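Local coordinates for protein mRNA transport regulator MTR2 (Candida albicans, PDB 1Q42) that affects the transport of mRNA from the nucleus to the cytoplasm and interacts with the export factor Mex67, at residues A[39-44]-A[58-64]; A[72-76]-A[186-190]; A[118-124]-A[167-173]. One frame throughout, in Å; residues are numbered along the deposited sequence.

Contact 1 (A[39-44]-A[58-64]); sequences SLDLLY and YATQLGS
Tyr58 OH donates a hydrogen bond to Leu42 O, the two oxygens only 2.5 Å apart; the donor stands 22° out of the carbonyl plane, and Leu42 O lies at the edge of the ring. The same hydroxyl is also bonded to Arg136, which in turn reaches Leu40 O, so one guanidinium serves both segments. At the other end, Gly63 N makes a weak hydrogen bond to Ser39 OG at 3.1 Å, bent to 121°; this OG has its stronger partner in Phe36 O, one turn back in helix 29-40. Ser39 O, buried without a hydrogen-bonding partner, receives instead the nearly straight CA-H of Leu62, 3.5 Å from CA to O, and Leu62 CD2 comes up to the same oxygen.

The contact lies in the helical layer of an NTF2-like fold, where the end of helix 29-40 and the chain leading out of it meet the end of helix 55-59 and the turns that follow.

Among the rings, Tyr44 and Tyr58 form an offset edge-to-face pair, the edge of Tyr44 directed at the face of Tyr58, with planes at 89° and centroids 5.5 Å apart. Tyr44 CD1 reaches Tyr58 CB at 3.7 Å, while Tyr44 CB sits over the face of the Tyr58 ring in a CH-pi contact.

Apolar packing centres on Leu42, which lies alongside Tyr58 and runs counter to it, CD2 being 4.0 Å from Tyr58 CE1; its CB faces Leu62 CD2 at 4.4 Å. The Leu42 and Gln61 side chains cross at about a right angle, with Gln61 NE2 bonded to Ser57 O.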
# COMPACT_ATOMS: atom_id res chain seq x y z
N SER A 39 4.36 3.57 2.88
CA SER A 39 3.05 4.16 3.07
C SER A 39 2.02 3.13 3.57
O SER A 39 1.10 3.49 4.29
CB SER A 39 2.58 4.90 1.81
OG SER A 39 1.90 4.09 0.86
N LEU A 40 2.19 1.85 3.21
CA LEU A 40 1.34 0.81 3.76
C LEU A 40 1.77 0.44 5.18
O LEU A 40 0.95 -0.01 5.96
CB LEU A 40 1.34 -0.45 2.89
CG LEU A 40 0.89 -0.32 1.45
CD1 LEU A 40 0.97 -1.69 0.78
CD2 LEU A 40 -0.51 0.28 1.35
N ASP A 41 3.04 0.64 5.48
CA ASP A 41 3.65 0.21 6.74
C ASP A 41 3.70 1.35 7.78
O ASP A 41 4.31 1.19 8.83
CB ASP A 41 5.08 -0.26 6.48
CG ASP A 41 5.15 -1.53 5.68
OD1 ASP A 41 4.10 -2.21 5.49
OD2 ASP A 41 6.23 -1.89 5.20
N LEU A 42 3.06 2.46 7.47
CA LEU A 42 3.16 3.67 8.29
C LEU A 42 2.78 3.45 9.75
O LEU A 42 1.70 2.94 10.05
CB LEU A 42 2.29 4.78 7.67
CG LEU A 42 2.52 6.21 8.15
CD1 LEU A 42 3.91 6.69 7.74
CD2 LEU A 42 1.47 7.14 7.57
N LEU A 43 3.69 3.83 10.65
CA LEU A 43 3.43 3.78 12.08
C LEU A 43 2.64 5.03 12.46
O LEU A 43 2.95 6.13 12.02
CB LEU A 43 4.75 3.72 12.84
CG LEU A 43 4.73 3.63 14.37
CD1 LEU A 43 4.30 2.26 14.87
CD2 LEU A 43 6.11 4.00 14.89
N TYR A 44 1.60 4.84 13.26
CA TYR A 44 0.77 5.94 13.71
C TYR A 44 1.49 6.64 14.84
O TYR A 44 1.88 5.99 15.81
CB TYR A 44 -0.58 5.42 14.20
CG TYR A 44 -1.45 6.48 14.83
CD1 TYR A 44 -2.13 7.40 14.04
CD2 TYR A 44 -1.59 6.56 16.21
CE1 TYR A 44 -2.94 8.38 14.61
CE2 TYR A 44 -2.40 7.53 16.79
CZ TYR A 44 -3.07 8.43 15.99
OH TYR A 44 -3.86 9.40 16.56
N TYR A 58 -4.37 9.83 9.50
CA TYR A 58 -3.51 8.66 9.35
C TYR A 58 -3.94 7.81 8.15
O TYR A 58 -3.12 7.44 7.31
CB TYR A 58 -3.55 7.79 10.60
CG TYR A 58 -2.83 6.46 10.46
CD1 TYR A 58 -1.44 6.40 10.41
CD2 TYR A 58 -3.55 5.27 10.40
CE1 TYR A 58 -0.78 5.18 10.28
CE2 TYR A 58 -2.89 4.05 10.26
CZ TYR A 58 -1.51 4.01 10.22
OH TYR A 58 -0.83 2.82 10.08
N ALA A 59 -5.21 7.47 8.12
CA ALA A 59 -5.73 6.58 7.09
C ALA A 59 -5.52 7.14 5.68
O ALA A 59 -5.23 6.38 4.75
CB ALA A 59 -7.19 6.28 7.35
N THR A 60 -5.64 8.46 5.51
CA THR A 60 -5.48 9.07 4.18
C THR A 60 -4.04 9.04 3.66
O THR A 60 -3.80 9.30 2.49
CB THR A 60 -6.06 10.51 4.12
OG1 THR A 60 -5.41 11.34 5.07
CG2 THR A 60 -7.53 10.52 4.51
N GLN A 61 -3.08 8.72 4.52
CA GLN A 61 -1.69 8.57 4.09
C GLN A 61 -1.37 7.15 3.62
O GLN A 61 -0.32 6.94 3.04
CB GLN A 61 -0.74 8.91 5.23
CG GLN A 61 -0.86 10.34 5.71
CD GLN A 61 0.03 10.60 6.90
OE1 GLN A 61 1.26 10.68 6.76
NE2 GLN A 61 -0.58 10.72 8.08
N LEU A 62 -2.26 6.20 3.88
CA LEU A 62 -2.01 4.80 3.51
C LEU A 62 -2.18 4.68 2.01
O LEU A 62 -3.21 5.09 1.47
CB LEU A 62 -2.99 3.85 4.22
CG LEU A 62 -2.97 3.89 5.77
CD1 LEU A 62 -4.12 3.10 6.31
CD2 LEU A 62 -1.66 3.40 6.33
N GLY A 63 -1.17 4.16 1.31
CA GLY A 63 -1.23 4.09 -0.14
C GLY A 63 -1.47 5.44 -0.81
O GLY A 63 -2.23 5.55 -1.78
N SER A 64 -0.83 6.48 -0.30
CA SER A 64 -1.17 7.84 -0.73
C SER A 64 -0.89 8.11 -2.21
O SER A 64 -1.46 9.04 -2.80
CB SER A 64 -0.43 8.88 0.11
OG SER A 64 0.96 8.71 -0.02

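Contact 2 (A[72-76]-A[186-190]); sequences IIVNG and MDYRF
A parallel pairing inside the mixed sheet joins strand 70-74 to strand 183-192, with Ile72, Ile73 and Val74 level with Met186, Asp187 and Tyr188. Ile73 uses both backbone polar atoms, N to Met186 O and O to Tyr188 N, each at 2.9 Å, and Asn75 N continues the pattern to Tyr188 O.

Beyond Val74 the backbone of Asn75 turns to positive phi, and its side chain replaces the missing main-chain acceptor: OD1 takes the N-H of Phe190 at 2.8 Å and 166°, nearly along the C=O axis. ND2 of the same amide lies 3.8 Å from Phe190 CD2, the amide and ring planes 44° apart.

In this NTF2-like fold, the face bearing Ile72, Val74, Met186 and Tyr188 turns toward the helices; Phe91 of helix 87-96 touches the first three. The Met186 chain bends at chi3 (74°), bringing CE to Ile72 CG2 at 3.7 Å.

On the face with Ile73, Asp187 OD2 makes a salt bridge to Arg189 NH1, 3.1 Å away, and also accepts from Asn169. Asp187 OD1 receives a water, 2.6 Å off, that donates to Tyr188 O as well and accepts from Gly76 N.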
# COMPACT_ATOMS: atom_id res chain seq x y z
N ILE A 72 -8.59 -0.86 -8.19
CA ILE A 72 -7.90 -1.59 -7.11
C ILE A 72 -8.52 -2.97 -6.95
O ILE A 72 -9.78 -3.11 -6.98
CB ILE A 72 -7.98 -0.82 -5.77
CG1 ILE A 72 -7.35 0.56 -5.92
CG2 ILE A 72 -7.29 -1.62 -4.65
CD1 ILE A 72 -7.52 1.46 -4.73
N ILE A 73 -7.66 -3.97 -6.82
CA ILE A 73 -8.08 -5.36 -6.62
C ILE A 73 -7.25 -5.87 -5.47
O ILE A 73 -6.05 -5.68 -5.44
CB ILE A 73 -7.83 -6.26 -7.87
CG1 ILE A 73 -8.41 -5.63 -9.14
CG2 ILE A 73 -8.40 -7.66 -7.58
CD1 ILE A 73 -7.86 -6.24 -10.40
N VAL A 74 -7.91 -6.46 -4.48
CA VAL A 74 -7.25 -7.03 -3.33
C VAL A 74 -7.64 -8.49 -3.27
O VAL A 74 -8.83 -8.81 -3.14
CB VAL A 74 -7.66 -6.30 -2.03
CG1 VAL A 74 -6.90 -6.85 -0.83
CG2 VAL A 74 -7.42 -4.82 -2.17
N ASN A 75 -6.64 -9.37 -3.38
CA ASN A 75 -6.86 -10.83 -3.31
C ASN A 75 -7.95 -11.33 -4.25
O ASN A 75 -8.79 -12.17 -3.88
CB ASN A 75 -7.13 -11.23 -1.86
CG ASN A 75 -5.91 -11.12 -1.02
OD1 ASN A 75 -4.80 -11.41 -1.48
ND2 ASN A 75 -6.07 -10.70 0.23
N GLY A 76 -7.91 -10.83 -5.49
CA GLY A 76 -8.83 -11.21 -6.54
C GLY A 76 -10.17 -10.49 -6.54
O GLY A 76 -10.96 -10.65 -7.48
N MET A 186 -3.91 -0.87 -9.06
CA MET A 186 -3.17 -1.70 -8.11
C MET A 186 -3.88 -3.03 -7.95
O MET A 186 -5.09 -3.08 -7.69
CB MET A 186 -3.03 -1.03 -6.74
CG MET A 186 -2.38 -1.94 -5.67
SD MET A 186 -2.18 -1.11 -4.11
CE MET A 186 -3.83 -1.06 -3.51
N ASP A 187 -3.12 -4.11 -8.14
CA ASP A 187 -3.57 -5.46 -7.91
C ASP A 187 -2.63 -6.01 -6.82
O ASP A 187 -1.47 -6.24 -7.09
CB ASP A 187 -3.49 -6.25 -9.23
CG ASP A 187 -3.51 -7.75 -9.06
OD1 ASP A 187 -4.14 -8.27 -8.12
OD2 ASP A 187 -2.93 -8.50 -9.86
N TYR A 188 -3.15 -6.15 -5.61
CA TYR A 188 -2.39 -6.63 -4.45
C TYR A 188 -2.94 -8.00 -4.07
O TYR A 188 -4.14 -8.15 -3.87
CB TYR A 188 -2.58 -5.63 -3.30
CG TYR A 188 -1.77 -5.90 -2.05
CD1 TYR A 188 -0.61 -5.17 -1.77
CD2 TYR A 188 -2.19 -6.82 -1.11
CE1 TYR A 188 0.12 -5.41 -0.62
CE2 TYR A 188 -1.46 -7.07 0.04
CZ TYR A 188 -0.31 -6.35 0.28
OH TYR A 188 0.43 -6.60 1.43
N ARG A 189 -2.06 -9.00 -3.97
CA ARG A 189 -2.49 -10.38 -3.80
C ARG A 189 -1.55 -11.13 -2.85
O ARG A 189 -0.37 -11.11 -3.07
CB ARG A 189 -2.49 -11.07 -5.16
CG ARG A 189 -3.17 -12.40 -5.24
CD ARG A 189 -3.31 -12.90 -6.66
NE ARG A 189 -4.57 -12.42 -7.25
CZ ARG A 189 -4.70 -11.74 -8.40
NH1 ARG A 189 -3.66 -11.42 -9.18
NH2 ARG A 189 -5.91 -11.37 -8.76
N PHE A 190 -2.05 -11.79 -1.82
CA PHE A 190 -1.23 -12.73 -1.06
C PHE A 190 -1.00 -13.96 -1.94
O PHE A 190 -1.96 -14.56 -2.46
CB PHE A 190 -1.89 -13.15 0.27
CG PHE A 190 -1.99 -12.05 1.30
CD1 PHE A 190 -0.97 -11.14 1.49
CD2 PHE A 190 -3.10 -11.99 2.14
CE1 PHE A 190 -1.08 -10.14 2.44
CE2 PHE A 190 -3.20 -10.99 3.11
CZ PHE A 190 -2.19 -10.07 3.25
O HOH W 1 -5.71 -9.08 -6.25

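Contact 3 (A[118-124]-A[167-173]); sequences TFVVHFS and DVNLVVD
Strands 118-124 and 167-173 run antiparallel, their axes 4.6 Å apart at closest approach, and three hydrogen-bonded pairs, Phe119 with Val172, Val121 with Leu170 and Phe123 with Val168, each close through two N-H...O bonds of 2.9 Å.

These pairs put their side chains on the face that helix 29-40 packs against. Phe123 and Val168 run alongside one another in the same direction, and the valine CB presses on the ring face, 3.6 Å from its centroid. The torsion responsible is chi1 of Phe123 (74°), which tucks CG over its own backbone and swings the ring across to the neighbouring strand. Val172 CB likewise lies over one face of the Phe119 ring, at a longer 4.2 Å from the centroid. Leu33 and Leu37 meet Phe123, and Leu29 meets Phe119 and Val121.

The opposite face carries Val120, His122 and Ser124 with Val171, Asn169 and Asp167. Ser124 OG donates to Asp167 OD1 at 2.8 Å, approaching from above the carboxylate plane. The His122 ring has two oxygens at its edge: Asn169 OD1 is 3.2 Å from CD2, and Asp167 OD2 is 3.5 Å from NE2, with the carboxylate turned 82° from the ring.

Apolar on the helix side and largely polar on the other, the pairing is that of a curved NTF2-like sheet covered by helices on one face; the nearby carboxylate would probably favour a protonated His122.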
# COMPACT_ATOMS: atom_id res chain seq x y z
N THR A 118 2.28 5.65 -19.33
CA THR A 118 2.29 4.84 -18.11
C THR A 118 3.33 3.73 -18.19
O THR A 118 3.70 3.28 -19.27
CB THR A 118 0.91 4.17 -17.86
OG1 THR A 118 0.62 3.22 -18.90
CG2 THR A 118 -0.24 5.17 -17.92
N PHE A 119 3.79 3.27 -17.04
CA PHE A 119 4.48 1.99 -17.02
C PHE A 119 3.75 0.97 -16.16
O PHE A 119 2.99 1.32 -15.25
CB PHE A 119 5.95 2.13 -16.63
CG PHE A 119 6.18 2.72 -15.29
CD1 PHE A 119 6.42 1.91 -14.21
CD2 PHE A 119 6.18 4.09 -15.11
CE1 PHE A 119 6.63 2.46 -12.94
CE2 PHE A 119 6.39 4.63 -13.85
CZ PHE A 119 6.62 3.81 -12.78
N VAL A 120 3.93 -0.29 -16.52
CA VAL A 120 3.49 -1.44 -15.72
C VAL A 120 4.66 -1.92 -14.88
O VAL A 120 5.74 -2.14 -15.40
CB VAL A 120 3.08 -2.60 -16.62
CG1 VAL A 120 2.84 -3.88 -15.78
CG2 VAL A 120 1.88 -2.25 -17.41
N VAL A 121 4.42 -2.16 -13.60
CA VAL A 121 5.45 -2.71 -12.72
C VAL A 121 4.89 -3.91 -11.99
O VAL A 121 3.82 -3.82 -11.39
CB VAL A 121 5.86 -1.71 -11.62
CG1 VAL A 121 6.98 -2.30 -10.75
CG2 VAL A 121 6.28 -0.44 -12.20
N HIS A 122 5.62 -5.02 -12.02
CA HIS A 122 5.31 -6.17 -11.20
C HIS A 122 6.37 -6.28 -10.12
O HIS A 122 7.56 -6.16 -10.39
CB HIS A 122 5.31 -7.44 -12.05
CG HIS A 122 5.29 -8.69 -11.25
ND1 HIS A 122 6.45 -9.35 -10.86
CD2 HIS A 122 4.27 -9.39 -10.71
CE1 HIS A 122 6.13 -10.40 -10.13
NE2 HIS A 122 4.81 -10.46 -10.04
N PHE A 123 5.95 -6.47 -8.87
CA PHE A 123 6.92 -6.73 -7.83
C PHE A 123 6.43 -7.79 -6.86
O PHE A 123 5.24 -8.08 -6.80
CB PHE A 123 7.36 -5.43 -7.12
CG PHE A 123 6.35 -4.81 -6.16
CD1 PHE A 123 6.27 -5.25 -4.84
CD2 PHE A 123 5.56 -3.73 -6.56
CE1 PHE A 123 5.39 -4.64 -3.95
CE2 PHE A 123 4.67 -3.13 -5.66
CZ PHE A 123 4.60 -3.59 -4.35
N SER A 124 7.39 -8.41 -6.20
CA SER A 124 7.14 -9.41 -5.18
C SER A 124 7.76 -8.90 -3.89
O SER A 124 8.73 -8.16 -3.92
CB SER A 124 7.76 -10.74 -5.61
OG SER A 124 7.19 -11.17 -6.85
N ASP A 167 2.34 -10.49 -4.17
CA ASP A 167 2.65 -10.04 -5.53
C ASP A 167 1.79 -8.82 -5.80
O ASP A 167 0.61 -8.80 -5.45
CB ASP A 167 2.28 -11.14 -6.55
CG ASP A 167 3.46 -12.00 -6.96
OD1 ASP A 167 4.54 -11.92 -6.33
OD2 ASP A 167 3.37 -12.85 -7.88
N VAL A 168 2.39 -7.81 -6.42
CA VAL A 168 1.66 -6.59 -6.69
C VAL A 168 1.92 -6.20 -8.14
O VAL A 168 3.06 -6.26 -8.61
CB VAL A 168 2.13 -5.44 -5.77
CG1 VAL A 168 1.39 -4.16 -6.10
CG2 VAL A 168 1.93 -5.79 -4.32
N ASN A 169 0.85 -5.82 -8.84
CA ASN A 169 0.94 -5.26 -10.18
C ASN A 169 0.39 -3.83 -10.14
O ASN A 169 -0.71 -3.61 -9.69
CB ASN A 169 0.12 -6.10 -11.17
CG ASN A 169 0.72 -7.46 -11.42
OD1 ASN A 169 1.87 -7.58 -11.82
ND2 ASN A 169 -0.06 -8.50 -11.17
N LEU A 170 1.19 -2.88 -10.59
CA LEU A 170 0.79 -1.47 -10.64
C LEU A 170 0.85 -0.98 -12.09
O LEU A 170 1.71 -1.41 -12.86
CB LEU A 170 1.78 -0.62 -9.83
CG LEU A 170 1.97 -0.88 -8.33
CD1 LEU A 170 2.97 0.18 -7.75
CD2 LEU A 170 0.69 -0.89 -7.56
N VAL A 171 -0.06 -0.10 -12.47
CA VAL A 171 0.09 0.70 -13.67
C VAL A 171 0.18 2.15 -13.17
O VAL A 171 -0.73 2.64 -12.50
CB VAL A 171 -1.08 0.52 -14.64
CG1 VAL A 171 -0.83 1.33 -15.91
CG2 VAL A 171 -1.27 -0.96 -14.98
N VAL A 172 1.30 2.81 -13.45
CA VAL A 172 1.65 4.08 -12.83
C VAL A 172 2.02 5.11 -13.88
O VAL A 172 2.62 4.76 -14.88
CB VAL A 172 2.87 3.92 -11.87
CG1 VAL A 172 3.07 5.18 -11.03
CG2 VAL A 172 2.72 2.70 -10.98
N ASP A 173 1.67 6.37 -13.66
CA ASP A 173 2.07 7.45 -14.56
C ASP A 173 3.60 7.52 -14.62
O ASP A 173 4.27 7.26 -13.63
CB ASP A 173 1.52 8.80 -14.08
CG ASP A 173 0.04 8.98 -14.38
OD1 ASP A 173 -0.58 8.09 -15.01
OD2 ASP A 173 -0.59 10.00 -14.03

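Contacts 2 and 3 belong to one sheet and share a seam: strands 183-192 and 164-173 are neighbours, and probable hydrogen bonds join Asp187 N to Asn169 O and Asp167 N to Arg189 O. Contact 2 is parallel, contact 3 antiparallel, yet both bury apolar-rich faces against the helices (Ile72, Met186, Tyr188; Phe119, Val121, Phe123), while the more accessible other face mixes polar residues with Ile73, Val120 and Val171. Contact 1, in the helical layer about 17 Å from contact 2 between centres, runs from buried Leu40, Tyr58 and Leu62 to exposed Gln61 and relies on side-chain-to-backbone bonds and aromatic packing in place of strand pairing. Leu40 CD1 against Tyr188 CE1, 4.1 Å apart, links it to the sheet.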